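Local coordinates for archaeal flagellar ATP-binding protein FlaH (Methanocaldococcus jannaschii DSM 2661, PDB 4WIA) that probably binds and hydrolyses ATP with magnesium, serving as a component of the archaellum, the archaeal motility filament, at residues D17-G22 with I225-A230; T38-L43 with I160-P165; L43-A48 with K72-L77; T186-F189 with D194-N197. One frame throughout, in Å; residues are numbered along the deposited sequence.

In the fold
All four contacts belong to one P-loop NTPase fold, a mixed sheet with helices packed on it. Contact 2 holds most of the residues that probably bind ATP, and here the phosphate loop holds a sulfate beside strand 158-163. Contact 3 shares Leu-43 with it and continues along helix 40-53, their centres about 12 Å apart. Contact 4 lies on the neighbouring hairpin and reaches the loop directly: Thr-38 OG1 and Thr-186 OG1 are 2.7 Å apart, and Asn-197 ND2 is 3.0 Å from Thr-38 O. Contact 1 lies at the outermost strand within the chain, 224-227, its centre about 16 Å from that of contact 4; Glu-228 OE1 and Lys-196 NZ form a salt bridge of 3.2 Å between them.

Contact 1: D17-G22 with I225-A230. With SO4 (sulfate ion), chain H.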
loop_
_atom_site.group_PDB
_atom_site.type_symbol
_atom_site.label_atom_id
_atom_site.label_comp_id
_atom_site.label_asym_id
_atom_site.label_seq_id
_atom_site.Cartn_x
_atom_site.Cartn_y
_atom_site.Cartn_z
ATOM N N ASP A 17 -14.303 -3.985 2.130
ATOM C CA ASP A 17 -14.168 -3.831 0.690
ATOM C C ASP A 17 -14.965 -4.832 -0.102
ATOM O O ASP A 17 -15.520 -4.487 -1.140
ATOM C CB ASP A 17 -12.700 -3.913 0.239
ATOM C CG ASP A 17 -12.088 -5.238 0.519
ATOM O OD1 ASP A 17 -12.037 -5.639 1.682
ATOM O OD2 ASP A 17 -11.704 -5.945 -0.419
ATOM N N LYS A 18 -15.028 -6.089 0.342
ATOM C CA LYS A 18 -15.796 -7.092 -0.390
ATOM C C LYS A 18 -17.268 -6.807 -0.241
ATOM O O LYS A 18 -18.023 -7.007 -1.151
ATOM C CB LYS A 18 -15.551 -8.528 0.104
ATOM C CG LYS A 18 -14.103 -8.993 0.060
ATOM C CD LYS A 18 -13.458 -8.735 -1.307
ATOM C CE LYS A 18 -12.039 -9.351 -1.404
ATOM N NZ LYS A 18 -11.201 -8.717 -0.342
ATOM N N ARG A 19 -17.686 -6.389 0.923
ATOM C CA ARG A 19 -19.104 -6.246 1.172
ATOM C C ARG A 19 -19.742 -5.054 0.544
ATOM O O ARG A 19 -20.951 -5.024 0.425
ATOM C CB ARG A 19 -19.326 -6.161 2.652
ATOM C CG ARG A 19 -18.786 -7.386 3.319
ATOM C CD ARG A 19 -18.942 -7.207 4.776
ATOM N NE ARG A 19 -18.268 -8.326 5.406
ATOM C CZ ARG A 19 -18.792 -9.502 5.640
ATOM N NH1 ARG A 19 -20.027 -9.805 5.287
ATOM N NH2 ARG A 19 -18.044 -10.399 6.205
ATOM N N ILE A 20 -18.936 -4.065 0.165
ATOM C CA ILE A 20 -19.431 -2.937 -0.639
ATOM C C ILE A 20 -19.128 -3.136 -2.132
ATOM O O ILE A 20 -19.390 -2.240 -2.948
ATOM C CB ILE A 20 -18.857 -1.636 -0.200
ATOM C CG1 ILE A 20 -17.353 -1.597 -0.410
ATOM C CG2 ILE A 20 -19.239 -1.390 1.242
ATOM C CD1 ILE A 20 -16.814 -0.204 -0.167
ATOM N N GLY A 21 -18.724 -4.358 -2.495
ATOM C CA GLY A 21 -18.642 -4.790 -3.905
ATOM C C GLY A 21 -17.305 -4.498 -4.521
ATOM O O GLY A 21 -17.191 -4.584 -5.725
ATOM N N GLY A 22 -16.288 -4.201 -3.701
ATOM C CA GLY A 22 -14.920 -3.990 -4.190
ATOM C C GLY A 22 -14.295 -2.682 -3.783
ATOM O O GLY A 22 -13.079 -2.573 -3.711
ATOM N N ILE A 225 -14.035 -0.879 13.471
ATOM C CA ILE A 225 -15.129 -1.658 13.004
ATOM C C ILE A 225 -14.665 -3.127 12.989
ATOM O O ILE A 225 -13.730 -3.469 12.269
ATOM C CB ILE A 225 -15.473 -1.233 11.552
ATOM C CG1 ILE A 225 -16.193 0.072 11.487
ATOM C CG2 ILE A 225 -16.415 -2.190 10.867
ATOM C CD1 ILE A 225 -15.354 1.161 12.022
ATOM N N ALA A 226 -15.344 -3.955 13.780
ATOM C CA ALA A 226 -15.258 -5.409 13.671
ATOM C C ALA A 226 -16.525 -5.832 12.935
ATOM O O ALA A 226 -17.604 -5.750 13.495
ATOM C CB ALA A 226 -15.205 -6.033 15.032
ATOM N N VAL A 227 -16.387 -6.237 11.677
ATOM C CA VAL A 227 -17.520 -6.681 10.862
ATOM C C VAL A 227 -17.862 -8.119 11.186
ATOM O O VAL A 227 -17.015 -8.976 11.227
ATOM C CB VAL A 227 -17.171 -6.606 9.381
ATOM C CG1 VAL A 227 -18.398 -6.893 8.550
ATOM C CG2 VAL A 227 -16.660 -5.223 9.063
ATOM N N GLU A 228 -19.112 -8.377 11.493
ATOM C CA GLU A 228 -19.544 -9.726 11.795
ATOM C C GLU A 228 -19.467 -10.541 10.528
ATOM O O GLU A 228 -19.932 -10.101 9.505
ATOM C CB GLU A 228 -20.995 -9.655 12.172
ATOM C CG GLU A 228 -21.556 -10.909 12.758
ATOM C CD GLU A 228 -22.544 -10.560 13.846
ATOM O OE1 GLU A 228 -23.701 -11.040 13.757
ATOM O OE2 GLU A 228 -22.134 -9.761 14.750
ATOM N N ILE A 229 -18.804 -11.678 10.570
ATOM C CA ILE A 229 -18.752 -12.534 9.399
ATOM C C ILE A 229 -20.165 -13.166 9.224
ATOM O O ILE A 229 -20.639 -13.888 10.092
ATOM C CB ILE A 229 -17.646 -13.625 9.506
ATOM C CG1 ILE A 229 -16.321 -13.072 10.034
ATOM C CG2 ILE A 229 -17.395 -14.314 8.167
ATOM C CD1 ILE A 229 -15.502 -12.288 9.036
ATOM N N ALA A 230 -20.830 -12.876 8.108
ATOM C CA ALA A 230 -22.236 -13.261 7.913
ATOM C C ALA A 230 -22.342 -14.749 7.626
ATOM O O ALA A 230 -23.103 -15.451 8.302
ATOM C CB ALA A 230 -22.899 -12.419 6.804
HETATM S S SO4 H . -19.614 -13.761 4.753
HETATM O O1 SO4 H . -19.624 -15.181 5.142
HETATM O O2 SO4 H . -19.847 -13.570 3.256
HETATM O O3 SO4 H . -20.652 -13.112 5.572
HETATM O O4 SO4 H . -18.272 -13.296 5.179
#
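Arg-19, at the end of helix 16-19, stretches toward Val-227, the last residue of strand 224-227. The helix finishes in a Schellman motif: Gly-21, with positive phi, is the C-prime residue, Gly-22 N bonds to Asp-17 O and Gly-21 N to Lys-18 O. With CG anti to the carbonyl carbon (chi1 -58°) and the chain straight from CG to NE, the arginine carries its guanidinium across to the strand end. Val-227 meets it from the opposite direction, placing CG1 over one face of the group, 3.5 Å from Arg-19 NE and 3.8 Å from Arg-19 CD. Glu-228 O lies over that same face. The CA of Ile-229 is 3.9 Å from Arg-19 NH2. No hydrogen bond joins the two segments; the firm polar partner of the arginine is Asp-15, in a salt bridge to NE. The contact joins helix 16-19 to strand 224-227 through the valine methyl and the guanidinium. A sulfate, probably from the crystallisation liquor, sits too close to Ala-230 in the model, which makes its position less certain; its O4 accepts a weak, bent bond from Arg-19 NH2, 3.1 Å long with an N-H...O angle of 130°.

Contact 2: T38-L43 with I160-P165. With SO4 (sulfate ion), chain E; SO4 (sulfate ion), chain F.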
loop_
_atom_site.group_PDB
_atom_site.type_symbol
_atom_site.label_atom_id
_atom_site.label_comp_id
_atom_site.label_asym_id
_atom_site.label_seq_id
_atom_site.Cartn_x
_atom_site.Cartn_y
_atom_site.Cartn_z
ATOM N N THR A 38 -25.624 5.498 16.487
ATOM C CA THR A 38 -25.841 4.353 15.647
ATOM C C THR A 38 -24.603 4.019 14.799
ATOM O O THR A 38 -24.644 3.099 13.976
ATOM C CB THR A 38 -27.126 4.503 14.801
ATOM O OG1 THR A 38 -26.993 5.539 13.817
ATOM C CG2 THR A 38 -28.316 4.801 15.696
ATOM N N GLY A 39 -23.501 4.746 14.992
ATOM C CA GLY A 39 -22.241 4.384 14.344
ATOM C C GLY A 39 -21.867 5.131 13.082
ATOM O O GLY A 39 -20.952 4.729 12.373
ATOM N N LYS A 40 -22.522 6.245 12.794
ATOM C CA LYS A 40 -22.282 6.955 11.530
ATOM C C LYS A 40 -20.869 7.478 11.432
ATOM O O LYS A 40 -20.203 7.360 10.407
ATOM C CB LYS A 40 -23.273 8.144 11.387
ATOM C CG LYS A 40 -24.752 7.766 11.503
ATOM C CD LYS A 40 -25.695 8.939 11.157
ATOM C CE LYS A 40 -25.603 10.101 12.123
ATOM N NZ LYS A 40 -25.958 9.694 13.498
ATOM N N SER A 41 -20.431 8.105 12.513
ATOM C CA SER A 41 -19.117 8.697 12.581
ATOM C C SER A 41 -18.020 7.647 12.452
ATOM O O SER A 41 -17.107 7.766 11.652
ATOM C CB SER A 41 -18.966 9.452 13.934
ATOM O OG SER A 41 -19.660 10.702 13.908
ATOM N N VAL A 42 -18.126 6.590 13.214
ATOM C CA VAL A 42 -17.108 5.508 13.116
ATOM C C VAL A 42 -17.018 4.923 11.708
ATOM O O VAL A 42 -15.954 4.655 11.199
ATOM C CB VAL A 42 -17.368 4.407 14.143
ATOM C CG1 VAL A 42 -16.490 3.222 13.865
ATOM C CG2 VAL A 42 -17.084 4.922 15.534
ATOM N N LEU A 43 -18.153 4.844 11.029
ATOM C CA LEU A 43 -18.156 4.377 9.661
ATOM C C LEU A 43 -17.429 5.325 8.764
ATOM O O LEU A 43 -16.672 4.879 7.902
ATOM C CB LEU A 43 -19.575 4.247 9.194
ATOM C CG LEU A 43 -19.868 3.331 8.038
ATOM C CD1 LEU A 43 -19.366 1.913 8.310
ATOM C CD2 LEU A 43 -21.367 3.321 7.769
ATOM N N ILE A 160 -19.256 12.258 1.278
ATOM C CA ILE A 160 -19.901 11.431 2.237
ATOM C C ILE A 160 -20.455 12.340 3.315
ATOM O O ILE A 160 -19.682 13.046 3.913
ATOM C CB ILE A 160 -18.851 10.437 2.882
ATOM C CG1 ILE A 160 -18.151 9.614 1.809
ATOM C CG2 ILE A 160 -19.540 9.521 3.859
ATOM C CD1 ILE A 160 -17.046 8.667 2.308
ATOM N N CYS A 161 -21.759 12.256 3.611
ATOM C CA CYS A 161 -22.359 13.011 4.698
ATOM C C CYS A 161 -23.088 12.120 5.677
ATOM O O CYS A 161 -23.699 11.121 5.310
ATOM C CB CYS A 161 -23.396 13.979 4.182
ATOM S SG CYS A 161 -22.916 15.103 2.855
ATOM N N THR A 162 -23.078 12.513 6.941
ATOM C CA THR A 162 -23.990 11.914 7.890
ATOM C C THR A 162 -25.209 12.828 8.122
ATOM O O THR A 162 -25.094 14.041 8.120
ATOM C CB THR A 162 -23.298 11.609 9.206
ATOM O OG1 THR A 162 -22.944 12.823 9.846
ATOM C CG2 THR A 162 -22.007 10.789 8.959
ATOM N N VAL A 163 -26.336 12.187 8.389
ATOM C CA VAL A 163 -27.573 12.844 8.616
ATOM C C VAL A 163 -28.233 12.239 9.848
ATOM O O VAL A 163 -28.415 11.013 9.914
ATOM C CB VAL A 163 -28.481 12.575 7.415
ATOM C CG1 VAL A 163 -29.922 13.018 7.705
ATOM C CG2 VAL A 163 -27.943 13.248 6.172
ATOM N N ASN A 164 -28.569 13.069 10.829
ATOM C CA ASN A 164 -29.396 12.640 11.943
ATOM C C ASN A 164 -30.818 13.058 11.646
ATOM O O ASN A 164 -31.111 14.238 11.604
ATOM C CB ASN A 164 -28.900 13.255 13.245
ATOM C CG ASN A 164 -29.776 12.893 14.450
ATOM O OD1 ASN A 164 -30.905 12.411 14.323
ATOM N ND2 ASN A 164 -29.245 13.133 15.638
ATOM N N PRO A 165 -31.723 12.095 11.430
ATOM C CA PRO A 165 -33.048 12.501 10.961
ATOM C C PRO A 165 -33.845 13.328 11.977
ATOM O O PRO A 165 -34.802 13.982 11.583
ATOM C CB PRO A 165 -33.752 11.155 10.661
ATOM C CG PRO A 165 -33.031 10.147 11.482
ATOM C CD PRO A 165 -31.610 10.631 11.551
HETATM S S SO4 E . -23.000 8.248 15.596
HETATM O O1 SO4 E . -24.182 7.622 14.906
HETATM O O2 SO4 E . -22.311 7.229 16.379
HETATM O O3 SO4 E . -21.929 8.774 14.710
HETATM O O4 SO4 E . -23.696 9.219 16.438
HETATM S S SO4 F . -25.447 12.805 15.139
HETATM O O1 SO4 F . -26.343 11.654 14.942
HETATM O O2 SO4 F . -24.396 12.686 16.197
HETATM O O3 SO4 F . -26.430 13.831 15.579
HETATM O O4 SO4 F . -24.711 13.229 13.887
#
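Lys-40 of the P-loop (Walker A) lies across Thr-162, near the end of strand 158-163, and brings its amine to a bound sulfate. Its CG is anti to the carbonyl carbon and the next bond is extended, but the chain then turns at chi3 (-65°) and again at chi4, which turns NZ toward the phosphate loop and its sulfate. The methylenes pack against the strand: Lys-40 CB rests 3.8 Å from Thr-162 CG2, and Lys-40 CD passes 3.6 Å from Val-163 O. Thr-162 holds OG1 between its backbone N and carbonyl carbon (chi1 67°), a rotamer that turns the methyl CG2 to the lysine and OG1 to Asp-127, which also takes Ser-41 OG. Lys-40 NZ donates to O1 of one sulfate at 3.1 Å and to the carbonyl of Gly-34. That sulfate is also cradled by backbone amides: Lys-40 N meets its O1 at 3.0 Å in a nearly straight bond (167°), and Ser-41 N meets its O3 at 2.7 Å. Asn-164 sends ND2 to O3 of a second sulfate at 2.9 Å, while its OD1 accepts from Lys-166 N. The bond modelled from Lys-40 NZ to this second sulfate is doubtfully short. A loop of amides and one lysine converging on a single anion is the phosphate-holding arrangement of P-loop NTPases, so the first sulfate probably marks where a phosphate of ATP would sit.

Contact 3: L43-A48 with K72-L77; sequences LCQRLA and KQMNSL
Helix 40-53, which follows the phosphate loop, meets helix 67-76 through a pair of glutamines, Gln-45 and Gln-73. Gln-73 NE2 donates to Gln-45 OE1 at 2.8 Å, almost straight at 171°. The donor bends off the carbonyl direction of Gln-45, with a C=O...N angle of 134°, whereas the acceptor lies close to the amide plane of Gln-73. The two side chains cross at about a right angle and their amide planes are 67° apart, so the groups meet through this bond rather than by stacking. Gln-45 runs extended beyond CG; Gln-73 bends at chi2, which swings its amide back toward its partner. In this P-loop NTPase fold the helix also packs on the central sheet, Cys-44 touching strands 158-163 and 123-127. Beside the glutamine bond sits Met-74, modelled as selenomethionine: its chain bends twice and brings SE to 3.6 Å from both Gln-45 CG and Gln-45 CB, crossing that side chain obliquely. The terminal CE comes 3.9 Å from Gln-45 O. One methyl of Leu-77, CD1, lies 3.5 Å from Gln-45 OE1, while Tyr-60 of strand 58-62 also touches Gln-45.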
loop_
_atom_site.group_PDB
_atom_site.type_symbol
_atom_site.label_atom_id
_atom_site.label_comp_id
_atom_site.label_asym_id
_atom_site.label_seq_id
_atom_site.Cartn_x
_atom_site.Cartn_y
_atom_site.Cartn_z
ATOM N N LEU A 43 -18.153 4.844 11.029
ATOM C CA LEU A 43 -18.156 4.377 9.661
ATOM C C LEU A 43 -17.429 5.325 8.764
ATOM O O LEU A 43 -16.672 4.879 7.902
ATOM C CB LEU A 43 -19.575 4.247 9.194
ATOM C CG LEU A 43 -19.868 3.331 8.038
ATOM C CD1 LEU A 43 -19.366 1.913 8.310
ATOM C CD2 LEU A 43 -21.367 3.321 7.769
ATOM N N CYS A 44 -17.624 6.655 8.970
ATOM C CA CYS A 44 -16.888 7.652 8.173
ATOM C C CYS A 44 -15.435 7.546 8.420
ATOM O O CYS A 44 -14.633 7.708 7.535
ATOM C CB CYS A 44 -17.338 9.107 8.537
ATOM S SG CYS A 44 -19.006 9.504 7.974
ATOM N N GLN A 45 -15.098 7.273 9.672
ATOM C CA GLN A 45 -13.690 7.149 10.109
ATOM C C GLN A 45 -12.993 5.945 9.501
ATOM O O GLN A 45 -11.870 6.074 9.022
ATOM C CB GLN A 45 -13.648 7.122 11.623
ATOM C CG GLN A 45 -13.891 8.491 12.189
ATOM C CD GLN A 45 -14.447 8.511 13.594
ATOM O OE1 GLN A 45 -14.376 7.533 14.356
ATOM N NE2 GLN A 45 -14.979 9.693 13.978
ATOM N N ARG A 46 -13.694 4.801 9.471
ATOM C CA ARG A 46 -13.182 3.597 8.793
ATOM C C ARG A 46 -12.973 3.870 7.303
ATOM O O ARG A 46 -11.940 3.473 6.709
ATOM C CB ARG A 46 -14.143 2.421 8.971
ATOM C CG ARG A 46 -13.973 1.278 7.957
ATOM C CD ARG A 46 -12.638 0.559 8.147
ATOM N NE ARG A 46 -12.441 -0.531 7.186
ATOM C CZ ARG A 46 -12.004 -0.393 5.937
ATOM N NH1 ARG A 46 -11.757 0.803 5.431
ATOM N NH2 ARG A 46 -11.812 -1.460 5.189
ATOM N N LEU A 47 -13.962 4.507 6.690
ATOM C CA LEU A 47 -13.816 4.806 5.251
ATOM C C LEU A 47 -12.644 5.734 5.008
ATOM O O LEU A 47 -11.823 5.505 4.123
ATOM C CB LEU A 47 -15.109 5.394 4.716
ATOM C CG LEU A 47 -16.212 4.334 4.647
ATOM C CD1 LEU A 47 -17.558 4.964 4.346
ATOM C CD2 LEU A 47 -15.894 3.253 3.605
ATOM N N ALA A 48 -12.547 6.802 5.820
ATOM C CA ALA A 48 -11.441 7.734 5.688
ATOM C C ALA A 48 -10.092 7.070 5.855
ATOM O O ALA A 48 -9.190 7.271 5.057
ATOM C CB ALA A 48 -11.594 8.877 6.690
ATOM N N LYS A 72 -7.442 11.542 19.038
ATOM C CA LYS A 72 -7.640 10.546 20.051
ATOM C C LYS A 72 -8.640 9.496 19.592
ATOM O O LYS A 72 -8.438 8.321 19.864
ATOM C CB LYS A 72 -8.149 11.120 21.374
ATOM C CG LYS A 72 -7.351 12.298 21.835
ATOM C CD LYS A 72 -7.315 12.392 23.317
ATOM C CE LYS A 72 -8.304 13.332 23.947
ATOM N NZ LYS A 72 -7.716 13.784 25.239
ATOM N N GLN A 73 -9.742 9.940 18.990
ATOM C CA GLN A 73 -10.785 9.039 18.578
ATOM C C GLN A 73 -10.257 8.078 17.494
ATOM O O GLN A 73 -10.428 6.867 17.608
ATOM C CB GLN A 73 -11.967 9.804 18.039
ATOM C CG GLN A 73 -12.843 8.983 17.122
ATOM C CD GLN A 73 -13.678 7.969 17.857
ATOM O OE1 GLN A 73 -13.591 7.860 19.067
ATOM N NE2 GLN A 73 -14.518 7.234 17.140
HETATM N N MSE A 74 -9.508 8.621 16.531
HETATM C CA MSE A 74 -8.837 7.793 15.536
HETATM C C MSE A 74 -7.822 6.866 16.197
HETATM O O MSE A 74 -7.762 5.676 15.914
HETATM C CB MSE A 74 -8.166 8.607 14.448
HETATM C CG MSE A 74 -9.210 9.380 13.727
HETATM SE SE MSE A 74 -10.362 8.279 12.585
HETATM C CE MSE A 74 -9.225 8.198 10.991
ATOM N N ASN A 75 -7.040 7.354 17.122
ATOM C CA ASN A 75 -6.080 6.495 17.774
ATOM C C ASN A 75 -6.763 5.360 18.564
ATOM O O ASN A 75 -6.252 4.233 18.639
ATOM C CB ASN A 75 -5.207 7.321 18.721
ATOM C CG ASN A 75 -4.208 6.467 19.425
ATOM O OD1 ASN A 75 -4.341 6.197 20.607
ATOM N ND2 ASN A 75 -3.194 6.058 18.717
ATOM N N SER A 76 -7.924 5.669 19.141
ATOM C CA SER A 76 -8.638 4.726 19.990
ATOM C C SER A 76 -9.132 3.540 19.148
ATOM O O SER A 76 -9.216 2.453 19.645
ATOM C CB SER A 76 -9.840 5.368 20.669
ATOM O OG SER A 76 -10.869 5.651 19.714
ATOM N N LEU A 77 -9.414 3.792 17.882
ATOM C CA LEU A 77 -9.781 2.764 16.929
ATOM C C LEU A 77 -8.591 2.139 16.192
ATOM O O LEU A 77 -8.759 1.241 15.332
ATOM C CB LEU A 77 -10.720 3.373 15.883
ATOM C CG LEU A 77 -11.982 3.953 16.515
ATOM C CD1 LEU A 77 -12.855 4.608 15.485
ATOM C CD2 LEU A 77 -12.795 2.933 17.278
#

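Contact 4: T186-F189 with D194-N197; sequences TELF and DLKN
The ring of Phe-189 meets strand 194-204 with Asn-197 O at its edge, in the ring plane, 3.9 Å from Phe-189 CE1. Lys-196 O approaches the same ring obliquely, and the lysine's aliphatic part crosses it at a slant, Lys-196 CB lying 3.7 Å from Phe-189 CE1. The ring leans across to Lys-196 on the facing strand, because CG sits between the backbone N and the carbonyl carbon (chi1 75°). Beneath these side chains Phe-189 and Lys-196 form an antiparallel hydrogen-bonded pair: Phe-189 N donates to Lys-196 O at 3.0 Å (161°) and Lys-196 N to Phe-189 O at 2.7 Å (152°). The adjoining pair, Leu-188 with Asn-197, is non-hydrogen-bonded. Here Leu-188 CA makes a CA-H...O contact of 3.3 Å with Lys-196 O. The two strands are the arms of the beta hairpin 182-191 and 194-204. On the sheet face of Leu-188 and Asn-197, Leu-188 CD2 packs against Leu-195 CD2 at 3.6 Å and lies alongside Asn-197 ND2, also at 3.6 Å. The amide of Asn-197 has its polar partner in Thr-38. Lys-196, on the face of Phe-189 and partnered by Glu-228, probably takes part in ATP binding. The chemistry is therefore two-sided: paired backbone bonds and apolar contacts hold the hairpin arms together, while the polar end of Asn-197 links the hairpin to the phosphate loop, consistent with a place beside the ATP site.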
loop_
_atom_site.group_PDB
_atom_site.type_symbol
_atom_site.label_atom_id
_atom_site.label_comp_id
_atom_site.label_asym_id
_atom_site.label_seq_id
_atom_site.Cartn_x
_atom_site.Cartn_y
_atom_site.Cartn_z
ATOM N N THR A 186 -28.238 3.529 9.354
ATOM C CA THR A 186 -27.661 2.897 10.534
ATOM C C THR A 186 -28.651 2.821 11.690
ATOM O O THR A 186 -29.428 3.741 11.875
ATOM C CB THR A 186 -26.401 3.622 11.008
ATOM O OG1 THR A 186 -26.678 4.991 11.241
ATOM C CG2 THR A 186 -25.337 3.533 9.969
ATOM N N GLU A 187 -28.614 1.704 12.434
ATOM C CA GLU A 187 -29.356 1.525 13.688
ATOM C C GLU A 187 -28.572 0.668 14.679
ATOM O O GLU A 187 -27.585 0.018 14.334
ATOM C CB GLU A 187 -30.730 0.867 13.485
ATOM C CG GLU A 187 -31.711 1.704 12.658
ATOM C CD GLU A 187 -33.204 1.388 12.805
ATOM O OE1 GLU A 187 -33.804 1.250 13.884
ATOM O OE2 GLU A 187 -33.847 1.327 11.763
ATOM N N LEU A 188 -29.039 0.686 15.910
ATOM C CA LEU A 188 -28.559 -0.203 16.917
ATOM C C LEU A 188 -29.588 -1.292 17.088
ATOM O O LEU A 188 -30.771 -1.062 16.907
ATOM C CB LEU A 188 -28.408 0.508 18.252
ATOM C CG LEU A 188 -27.268 1.502 18.386
ATOM C CD1 LEU A 188 -27.325 2.077 19.805
ATOM C CD2 LEU A 188 -25.902 0.896 18.113
ATOM N N PHE A 189 -29.128 -2.492 17.410
ATOM C CA PHE A 189 -30.028 -3.575 17.769
ATOM C C PHE A 189 -29.254 -4.520 18.659
ATOM O O PHE A 189 -28.016 -4.504 18.677
ATOM C CB PHE A 189 -30.564 -4.289 16.525
ATOM C CG PHE A 189 -29.545 -5.203 15.858
ATOM C CD1 PHE A 189 -28.450 -4.689 15.186
ATOM C CD2 PHE A 189 -29.695 -6.572 15.923
ATOM C CE1 PHE A 189 -27.537 -5.514 14.573
ATOM C CE2 PHE A 189 -28.776 -7.409 15.327
ATOM C CZ PHE A 189 -27.699 -6.885 14.651
ATOM N N ASP A 194 -26.391 -8.563 23.361
ATOM C CA ASP A 194 -25.278 -7.760 22.918
ATOM C C ASP A 194 -25.808 -6.683 21.969
ATOM O O ASP A 194 -26.705 -6.918 21.173
ATOM C CB ASP A 194 -24.254 -8.617 22.191
ATOM C CG ASP A 194 -23.542 -9.587 23.098
ATOM O OD1 ASP A 194 -24.034 -9.852 24.203
ATOM O OD2 ASP A 194 -22.483 -10.098 22.694
ATOM N N LEU A 195 -25.269 -5.486 22.091
ATOM C CA LEU A 195 -25.693 -4.369 21.292
ATOM C C LEU A 195 -24.767 -4.232 20.087
ATOM O O LEU A 195 -23.567 -4.339 20.219
ATOM C CB LEU A 195 -25.730 -3.152 22.203
ATOM C CG LEU A 195 -26.289 -1.801 21.750
ATOM C CD1 LEU A 195 -26.830 -0.925 22.889
ATOM C CD2 LEU A 195 -25.185 -1.086 21.004
ATOM N N LYS A 196 -25.330 -4.051 18.891
ATOM C CA LYS A 196 -24.552 -4.051 17.648
ATOM C C LYS A 196 -25.059 -2.970 16.765
ATOM O O LYS A 196 -26.173 -2.502 16.961
ATOM C CB LYS A 196 -24.717 -5.380 16.904
ATOM C CG LYS A 196 -24.090 -6.565 17.657
ATOM C CD LYS A 196 -24.042 -7.838 16.802
ATOM C CE LYS A 196 -25.123 -8.791 17.220
ATOM N NZ LYS A 196 -25.266 -9.941 16.285
ATOM N N ASN A 197 -24.259 -2.599 15.775
ATOM C CA ASN A 197 -24.685 -1.680 14.761
ATOM C C ASN A 197 -25.095 -2.406 13.513
ATOM O O ASN A 197 -24.538 -3.451 13.191
ATOM C CB ASN A 197 -23.555 -0.771 14.417
ATOM C CG ASN A 197 -22.986 -0.111 15.641
ATOM O OD1 ASN A 197 -22.341 -0.767 16.452
ATOM N ND2 ASN A 197 -23.202 1.189 15.777
#